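Local coordinates for protein endo-xylogalacturonan hydrolase A (Aspergillus tubingensis, PDB 4C2L) that hydrolyses xylogalacturonan, the xylose-substituted galacturonan of the hairy regions of pectin, as a secreted glycoside hydrolase of family 28, at residues G330-D344 with F358-A372. Residues are numbered along the deposited sequence; the frame is centred on the assembly and turned at random.
Sequences GTTSDKYDPVVANLD and FDVKAPSGKSEVLCA
Two successive coils of the right-handed parallel beta-helix of family 28 meet here near the C-terminal end, strand 339-344 beside strand 368-372 and, before them, the corner at Gly-330 and a type I turn in 358-372. In the loop leading into strand 339-344, Asp-337 grips that turn, from Ala-362 to Gly-365, like a fork. Its OD1 takes the hydroxyl OG of Ser-364 at 2.7 Å and its OD2 the backbone N of Ser-364 at 2.9 Å, each through the syn lone pair, so the two bonds fix the carboxylate's rotation. With CG turned away from its own backbone N (chi1 -166°), the carboxylate carbon CG of Asp-337 also comes down on CB of Ala-362, 3.4 Å away. Ser-364 OG accepts in turn from Lys-366 N, an ST turn that sets the hydroxyl. Ahead of this, Gly-330 O receives Lys-361 N, and Lys-361 O receives Thr-332 N.

Past the cis peptide before Pro-338 the strands run parallel, 3° apart, as beta-helix coils do, but a beta bulge at Val-340 shifts the register by one. Val-340 N still reaches Glu-368 O at 2.8 Å, whereas Ala-341 N, buried by the contact, finds no partner. At the bulge the side chain of Val-340 points toward 358-372: its CG1 sits 3.5 Å from the backbone N of Ala-362, and its CG2 meets the edge of the Phe-358 ring in its plane, 3.7 Å from CE2. Beyond it the stacking is regular. Leu-343 CD1 lies 3.8 Å from Val-369 CG1, on the face that also carries Ala-341 and Cys-371, the latter in a disulfide with Cys-382. Towards the other face, Leu-370 crosses Val-339 at about a right angle, with Leu-370 CG 3.7 Å from Val-339 CG1, while the amide of Asn-342 is held by Tyr-296 and Ser-387.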
ATOM      1  N   GLY A 330     -11.291   4.833  19.297  1.00 21.52           N
ATOM      2  CA  GLY A 330     -10.002   4.502  19.860  1.00 22.09           C
ATOM      3  C   GLY A 330      -9.263   5.689  20.425  1.00 22.84           C
ATOM      4  O   GLY A 330      -9.853   6.745  20.685  1.00 23.66           O
ATOM      5  N   THR A 331      -7.960   5.502  20.607  1.00 22.18           N
ATOM      6  CA  THR A 331      -7.114   6.435  21.321  1.00 22.82           C
ATOM      7  C   THR A 331      -5.859   6.651  20.506  1.00 22.75           C
ATOM      8  O   THR A 331      -5.232   5.684  20.055  1.00 22.69           O
ATOM      9  CB  THR A 331      -6.722   5.864  22.711  1.00 23.79           C
ATOM     10  OG1 THR A 331      -7.896   5.360  23.362  1.00 25.30           O
ATOM     11  CG2 THR A 331      -6.093   6.925  23.587  1.00 25.08           C
ATOM     12  N   THR A 332      -5.490   7.916  20.328  1.00 21.27           N
ATOM     13  CA  THR A 332      -4.243   8.260  19.665  1.00 21.04           C
ATOM     14  C   THR A 332      -3.056   8.096  20.620  1.00 21.40           C
ATOM     15  O   THR A 332      -3.232   7.805  21.803  1.00 20.64           O
ATOM     16  CB  THR A 332      -4.258   9.694  19.098  1.00 21.08           C
ATOM     17  OG1 THR A 332      -4.640  10.621  20.127  1.00 21.21           O
ATOM     18  CG2 THR A 332      -5.234   9.809  17.912  1.00 19.80           C
ATOM     19  N   SER A 333      -1.857   8.288  20.088  1.00 21.36           N
ATOM     20  CA  SER A 333      -0.631   8.259  20.866  1.00 22.33           C
ATOM     21  C   SER A 333      -0.447   9.553  21.664  1.00 23.05           C
ATOM     22  O   SER A 333      -1.215  10.504  21.508  1.00 22.28           O
ATOM     23  CB  SER A 333       0.561   8.089  19.927  1.00 22.15           C
ATOM     24  OG  SER A 333       0.826   9.303  19.250  1.00 21.81           O
ATOM     25  N   ASP A 334       0.603   9.584  22.485  1.00 24.49           N
ATOM     26  CA  ASP A 334       1.013  10.782  23.224  1.00 25.74           C
ATOM     27  C   ASP A 334       1.531  11.888  22.323  1.00 24.66           C
ATOM     28  O   ASP A 334       1.575  13.043  22.730  1.00 25.24           O
ATOM     29  CB  ASP A 334       2.152  10.445  24.201  1.00 28.82           C
ATOM     30  CG  ASP A 334       1.720   9.533  25.316  1.00 32.81           C
ATOM     31  OD1 ASP A 334       0.546   9.599  25.746  1.00 35.10           O
ATOM     32  OD2 ASP A 334       2.574   8.745  25.781  1.00 34.98           O
ATOM     33  N   LYS A 335       1.939  11.540  21.105  1.00 22.86           N
ATOM     34  CA  LYS A 335       2.779  12.427  20.320  1.00 22.17           C
ATOM     35  C   LYS A 335       2.186  13.822  20.103  1.00 22.42           C
ATOM     36  O   LYS A 335       2.872  14.821  20.306  1.00 22.65           O
ATOM     37  CB  LYS A 335       3.124  11.807  18.969  1.00 22.46           C
ATOM     38  CG  LYS A 335       4.055  12.685  18.160  1.00 23.50           C
ATOM     39  CD  LYS A 335       4.489  12.007  16.878  1.00 23.11           C
ATOM     40  CE  LYS A 335       5.530  12.860  16.178  1.00 23.92           C
ATOM     41  NZ  LYS A 335       5.968  12.175  14.937  1.00 24.39           N
ATOM     42  N   TYR A 336       0.934  13.877  19.660  1.00 21.72           N
ATOM     43  CA  TYR A 336       0.307  15.165  19.329  1.00 21.62           C
ATOM     44  C   TYR A 336      -0.786  15.582  20.308  1.00 22.14           C
ATOM     45  O   TYR A 336      -1.407  16.637  20.138  1.00 22.51           O
ATOM     46  CB  TYR A 336      -0.255  15.141  17.906  1.00 21.11           C
ATOM     47  CG  TYR A 336       0.795  14.966  16.838  1.00 21.26           C
ATOM     48  CD1 TYR A 336       1.813  15.906  16.671  1.00 22.23           C
ATOM     49  CD2 TYR A 336       0.763  13.863  15.982  1.00 20.98           C
ATOM     50  CE1 TYR A 336       2.776  15.751  15.677  1.00 23.15           C
ATOM     51  CE2 TYR A 336       1.718  13.703  14.987  1.00 22.34           C
ATOM     52  CZ  TYR A 336       2.718  14.641  14.839  1.00 23.68           C
ATOM     53  OH  TYR A 336       3.661  14.474  13.851  1.00 25.04           O
ATOM     54  N   ASP A 337      -1.013  14.752  21.324  1.00 22.68           N
ATOM     55  CA  ASP A 337      -1.962  15.040  22.391  1.00 23.69           C
ATOM     56  C   ASP A 337      -1.897  16.543  22.718  1.00 23.57           C
ATOM     57  O   ASP A 337      -0.819  17.065  22.998  1.00 23.60           O
ATOM     58  CB  ASP A 337      -1.598  14.180  23.609  1.00 23.68           C
ATOM     59  CG  ASP A 337      -2.700  14.127  24.654  1.00 25.04           C
ATOM     60  OD1 ASP A 337      -3.472  15.100  24.777  1.00 26.22           O
ATOM     61  OD2 ASP A 337      -2.803  13.096  25.359  1.00 25.66           O
ATOM     62  N   PRO A 338      -3.047  17.251  22.689  1.00 23.02           N
ATOM     63  CA  PRO A 338      -4.459  16.852  22.609  1.00 21.75           C
ATOM     64  C   PRO A 338      -5.051  16.690  21.194  1.00 21.02           C
ATOM     65  O   PRO A 338      -6.224  16.339  21.058  1.00 21.15           O
ATOM     66  CB  PRO A 338      -5.163  18.018  23.302  1.00 21.61           C
ATOM     67  CG  PRO A 338      -4.334  19.193  22.918  1.00 22.27           C
ATOM     68  CD  PRO A 338      -2.908  18.712  22.861  1.00 23.29           C
ATOM     69  N   VAL A 339      -4.237  16.939  20.175  1.00 21.14           N
ATOM     70  CA  VAL A 339      -4.699  16.921  18.786  1.00 19.76           C
ATOM     71  C   VAL A 339      -4.833  15.480  18.288  1.00 20.23           C
ATOM     72  O   VAL A 339      -3.871  14.710  18.363  1.00 21.25           O
ATOM     73  CB  VAL A 339      -3.742  17.726  17.876  1.00 20.41           C
ATOM     74  CG1 VAL A 339      -4.228  17.711  16.430  1.00 19.17           C
ATOM     75  CG2 VAL A 339      -3.615  19.163  18.381  1.00 20.08           C
ATOM     76  N   VAL A 340      -6.017  15.132  17.789  1.00 18.22           N
ATOM     77  CA  VAL A 340      -6.277  13.782  17.258  1.00 18.13           C
ATOM     78  C   VAL A 340      -6.401  13.771  15.727  1.00 17.98           C
ATOM     79  O   VAL A 340      -6.422  12.702  15.107  1.00 17.84           O
ATOM     80  CB  VAL A 340      -7.536  13.155  17.885  1.00 17.98           C
ATOM     81  CG1 VAL A 340      -7.386  13.060  19.405  1.00 17.66           C
ATOM     82  CG2 VAL A 340      -8.788  13.951  17.515  1.00 18.48           C
ATOM     83  N   ALA A 341      -6.499  14.958  15.131  1.00 17.49           N
ATOM     84  CA  ALA A 341      -6.598  15.082  13.666  1.00 16.97           C
ATOM     85  C   ALA A 341      -6.074  16.432  13.211  1.00 17.54           C
ATOM     86  O   ALA A 341      -6.252  17.427  13.903  1.00 17.10           O
ATOM     87  CB  ALA A 341      -8.037  14.885  13.210  1.00 17.06           C
ATOM     88  N   ASN A 342      -5.439  16.463  12.040  1.00 17.22           N
ATOM     89  CA  ASN A 342      -4.877  17.689  11.487  1.00 17.49           C
ATOM     90  C   ASN A 342      -5.383  17.810  10.056  1.00 17.29           C
ATOM     91  O   ASN A 342      -4.886  17.136   9.150  1.00 16.62           O
ATOM     92  CB  ASN A 342      -3.341  17.635  11.520  1.00 18.02           C
ATOM     93  CG  ASN A 342      -2.693  19.002  11.328  1.00 19.72           C
ATOM     94  OD1 ASN A 342      -3.269  19.909  10.720  1.00 19.45           O
ATOM     95  ND2 ASN A 342      -1.483  19.157  11.858  1.00 20.82           N
ATOM     96  N   LEU A 343      -6.397  18.645   9.861  1.00 16.75           N
ATOM     97  CA  LEU A 343      -7.069  18.745   8.568  1.00 16.80           C
ATOM     98  C   LEU A 343      -6.634  20.039   7.914  1.00 17.49           C
ATOM     99  O   LEU A 343      -7.309  21.077   8.029  1.00 17.01           O
ATOM    100  CB  LEU A 343      -8.592  18.692   8.744  1.00 17.44           C
ATOM    101  CG  LEU A 343      -9.187  17.595   9.637  1.00 18.52           C
ATOM    102  CD1 LEU A 343     -10.707  17.666   9.699  1.00 19.63           C
ATOM    103  CD2 LEU A 343      -8.743  16.211   9.179  1.00 18.69           C
ATOM    104  N   ASP A 344      -5.479  19.985   7.256  1.00 16.95           N
ATOM    105  CA  ASP A 344      -4.925  21.162   6.619  1.00 17.94           C
ATOM    106  C   ASP A 344      -5.314  21.228   5.134  1.00 17.79           C
ATOM    107  O   ASP A 344      -4.484  20.978   4.255  1.00 17.70           O
ATOM    108  CB  ASP A 344      -3.397  21.220   6.789  1.00 18.90           C
ATOM    109  CG  ASP A 344      -2.840  22.614   6.527  1.00 20.75           C
ATOM    110  OD1 ASP A 344      -3.478  23.597   6.965  1.00 22.38           O
ATOM    111  OD2 ASP A 344      -1.773  22.736   5.893  1.00 21.56           O
ATOM    112  N   PHE A 358     -17.183  10.302  15.172  1.00 22.11           N
ATOM    113  CA  PHE A 358     -15.758  10.441  15.402  1.00 23.64           C
ATOM    114  C   PHE A 358     -15.536  10.466  16.906  1.00 25.41           C
ATOM    115  O   PHE A 358     -15.692  11.507  17.542  1.00 26.70           O
ATOM    116  CB  PHE A 358     -15.263  11.731  14.755  1.00 24.00           C
ATOM    117  CG  PHE A 358     -13.771  11.857  14.687  1.00 24.50           C
ATOM    118  CD1 PHE A 358     -13.047  11.201  13.699  1.00 23.87           C
ATOM    119  CD2 PHE A 358     -13.093  12.664  15.591  1.00 25.56           C
ATOM    120  CE1 PHE A 358     -11.670  11.333  13.627  1.00 25.45           C
ATOM    121  CE2 PHE A 358     -11.714  12.806  15.527  1.00 27.04           C
ATOM    122  CZ  PHE A 358     -11.001  12.138  14.541  1.00 26.25           C
ATOM    123  N   ASP A 359     -15.187   9.314  17.469  1.00 25.61           N
ATOM    124  CA  ASP A 359     -15.152   9.144  18.924  1.00 28.25           C
ATOM    125  C   ASP A 359     -13.735   8.948  19.445  1.00 27.98           C
ATOM    126  O   ASP A 359     -13.531   8.394  20.517  1.00 31.92           O
ATOM    127  CB  ASP A 359     -16.034   7.963  19.337  1.00 31.03           C
ATOM    128  CG  ASP A 359     -17.519   8.222  19.091  1.00 36.23           C
ATOM    129  OD1 ASP A 359     -17.912   9.399  18.921  1.00 39.51           O
ATOM    130  OD2 ASP A 359     -18.301   7.245  19.066  1.00 38.86           O
ATOM    131  N   VAL A 360     -12.765   9.432  18.689  1.00 25.17           N
ATOM    132  CA  VAL A 360     -11.360   9.268  19.022  1.00 24.19           C
ATOM    133  C   VAL A 360     -10.876  10.300  20.037  1.00 24.31           C
ATOM    134  O   VAL A 360     -11.179  11.492  19.929  1.00 23.70           O
ATOM    135  CB  VAL A 360     -10.495   9.306  17.738  1.00 23.81           C
ATOM    136  CG1 VAL A 360      -9.039   9.019  18.064  1.00 25.48           C
ATOM    137  CG2 VAL A 360     -11.011   8.276  16.748  1.00 22.97           C
ATOM    138  N   LYS A 361     -10.127   9.832  21.033  1.00 23.53           N
ATOM    139  CA  LYS A 361      -9.556  10.709  22.047  1.00 24.25           C
ATOM    140  C   LYS A 361      -8.052  10.541  22.134  1.00 22.89           C
ATOM    141  O   LYS A 361      -7.524   9.478  21.804  1.00 23.21           O
ATOM    142  CB  LYS A 361     -10.194  10.409  23.411  1.00 26.25           C
ATOM    143  CG  LYS A 361     -11.641  10.876  23.521  1.00 30.27           C
ATOM    144  CD  LYS A 361     -12.315  10.341  24.777  1.00 34.18           C
ATOM    145  CE  LYS A 361     -13.483  11.226  25.196  1.00 37.64           C
ATOM    146  NZ  LYS A 361     -14.375  11.595  24.060  1.00 40.43           N
ATOM    147  N   ALA A 362      -7.368  11.591  22.578  1.00 21.46           N
ATOM    148  CA  ALA A 362      -5.957  11.517  22.922  1.00 21.75           C
ATOM    149  C   ALA A 362      -5.842  10.820  24.301  1.00 22.65           C
ATOM    150  O   ALA A 362      -6.853  10.641  24.967  1.00 22.56           O
ATOM    151  CB  ALA A 362      -5.358  12.911  22.945  1.00 21.31           C
ATOM    152  N   PRO A 363      -4.632  10.381  24.697  1.00 23.82           N
ATOM    153  CA  PRO A 363      -4.471   9.729  26.011  1.00 24.87           C
ATOM    154  C   PRO A 363      -4.993  10.564  27.198  1.00 26.60           C
ATOM    155  O   PRO A 363      -5.549  10.000  28.142  1.00 28.57           O
ATOM    156  CB  PRO A 363      -2.960   9.523  26.097  1.00 25.02           C
ATOM    157  CG  PRO A 363      -2.580   9.252  24.666  1.00 23.67           C
ATOM    158  CD  PRO A 363      -3.397  10.263  23.895  1.00 23.31           C
ATOM    159  N   SER A 364      -4.822  11.882  27.130  1.00 27.72           N
ATOM    160  CA  SER A 364      -5.354  12.824  28.129  1.00 28.75           C
ATOM    161  C   SER A 364      -6.881  12.840  28.241  1.00 29.40           C
ATOM    162  O   SER A 364      -7.429  13.378  29.208  1.00 30.29           O
ATOM    163  CB  SER A 364      -4.889  14.235  27.792  1.00 29.17           C
ATOM    164  OG  SER A 364      -5.495  14.679  26.577  1.00 28.41           O
ATOM    165  N   GLY A 365      -7.567  12.282  27.246  1.00 29.03           N
ATOM    166  CA  GLY A 365      -9.024  12.334  27.184  1.00 27.25           C
ATOM    167  C   GLY A 365      -9.531  13.464  26.292  1.00 26.92           C
ATOM    168  O   GLY A 365     -10.709  13.504  25.955  1.00 27.42           O
ATOM    169  N   LYS A 366      -8.645  14.379  25.908  1.00 26.98           N
ATOM    170  CA  LYS A 366      -9.015  15.478  25.009  1.00 29.23           C
ATOM    171  C   LYS A 366      -9.110  15.003  23.558  1.00 29.07           C
ATOM    172  O   LYS A 366      -8.665  13.891  23.242  1.00 28.06           O
ATOM    173  CB  LYS A 366      -8.034  16.635  25.153  1.00 31.37           C
ATOM    174  CG  LYS A 366      -8.220  17.376  26.468  1.00 33.91           C
ATOM    175  CD  LYS A 366      -7.013  18.223  26.811  1.00 37.18           C
ATOM    176  CE  LYS A 366      -7.247  18.970  28.114  1.00 38.86           C
ATOM    177  NZ  LYS A 366      -6.180  19.986  28.336  1.00 41.32           N
ATOM    178  N   SER A 367      -9.699  15.831  22.687  1.00 27.96           N
ATOM    179  CA  SER A 367      -9.918  15.450  21.278  1.00 27.62           C
ATOM    180  C   SER A 367      -9.966  16.648  20.327  1.00 26.69           C
ATOM    181  O   SER A 367     -10.963  16.898  19.634  1.00 28.18           O
ATOM    182  CB  SER A 367     -11.189  14.614  21.144  1.00 29.06           C
ATOM    183  OG  SER A 367     -12.294  15.326  21.677  1.00 32.99           O
ATOM    184  N   GLU A 368      -8.872  17.383  20.286  1.00 24.17           N
ATOM    185  CA  GLU A 368      -8.781  18.564  19.467  1.00 24.16           C
ATOM    186  C   GLU A 368      -8.562  18.192  17.994  1.00 22.99           C
ATOM    187  O   GLU A 368      -7.805  17.277  17.680  1.00 21.57           O
ATOM    188  CB  GLU A 368      -7.630  19.398  19.998  1.00 26.73           C
ATOM    189  CG  GLU A 368      -7.467  20.781  19.416  1.00 31.25           C
ATOM    190  CD  GLU A 368      -6.410  21.571  20.166  1.00 33.27           C
ATOM    191  OE1 GLU A 368      -6.439  21.566  21.416  1.00 36.49           O
ATOM    192  OE2 GLU A 368      -5.548  22.181  19.505  1.00 37.90           O
ATOM    193  N   VAL A 369      -9.261  18.890  17.105  1.00 20.90           N
ATOM    194  CA  VAL A 369      -9.078  18.719  15.665  1.00 20.59           C
ATOM    195  C   VAL A 369      -8.591  20.052  15.103  1.00 20.88           C
ATOM    196  O   VAL A 369      -9.306  21.070  15.167  1.00 21.38           O
ATOM    197  CB  VAL A 369     -10.392  18.266  14.983  1.00 20.34           C
ATOM    198  CG1 VAL A 369     -10.234  18.195  13.463  1.00 20.29           C
ATOM    199  CG2 VAL A 369     -10.859  16.925  15.539  1.00 20.80           C
ATOM    200  N   LEU A 370      -7.375  20.064  14.573  1.00 20.00           N
ATOM    201  CA  LEU A 370      -6.840  21.255  13.933  1.00 20.45           C
ATOM    202  C   LEU A 370      -7.388  21.336  12.518  1.00 21.15           C
ATOM    203  O   LEU A 370      -7.439  20.321  11.818  1.00 19.50           O
ATOM    204  CB  LEU A 370      -5.316  21.226  13.888  1.00 21.27           C
ATOM    205  CG  LEU A 370      -4.591  21.196  15.237  1.00 22.32           C
ATOM    206  CD1 LEU A 370      -3.107  21.320  14.968  1.00 21.73           C
ATOM    207  CD2 LEU A 370      -5.088  22.317  16.153  1.00 23.99           C
ATOM    208  N   CYS A 371      -7.819  22.535  12.112  1.00 21.35           N
ATOM    209  CA  CYS A 371      -8.423  22.716  10.784  1.00 21.51           C
ATOM    210  C   CYS A 371      -7.930  23.967  10.085  1.00 21.33           C
ATOM    211  O   CYS A 371      -7.687  24.997  10.726  1.00 21.58           O
ATOM    212  CB  CYS A 371      -9.941  22.833  10.885  1.00 23.67           C
ATOM    213  SG  CYS A 371     -10.817  21.450  11.638  1.00 25.76           S
ATOM    214  N   ALA A 372      -7.791  23.868   8.766  1.00 19.24           N
ATOM    215  CA  ALA A 372      -7.654  25.033   7.909  1.00 19.34           C
ATOM    216  C   ALA A 372      -8.487  24.768   6.664  1.00 18.29           C
ATOM    217  O   ALA A 372      -8.420  23.672   6.093  1.00 17.30           O
ATOM    218  CB  ALA A 372      -6.198  25.268   7.537  1.00 19.02           C
TER
HETATM  219  O   HOH W   1     -13.336   5.360  21.290  1.00 37.33           O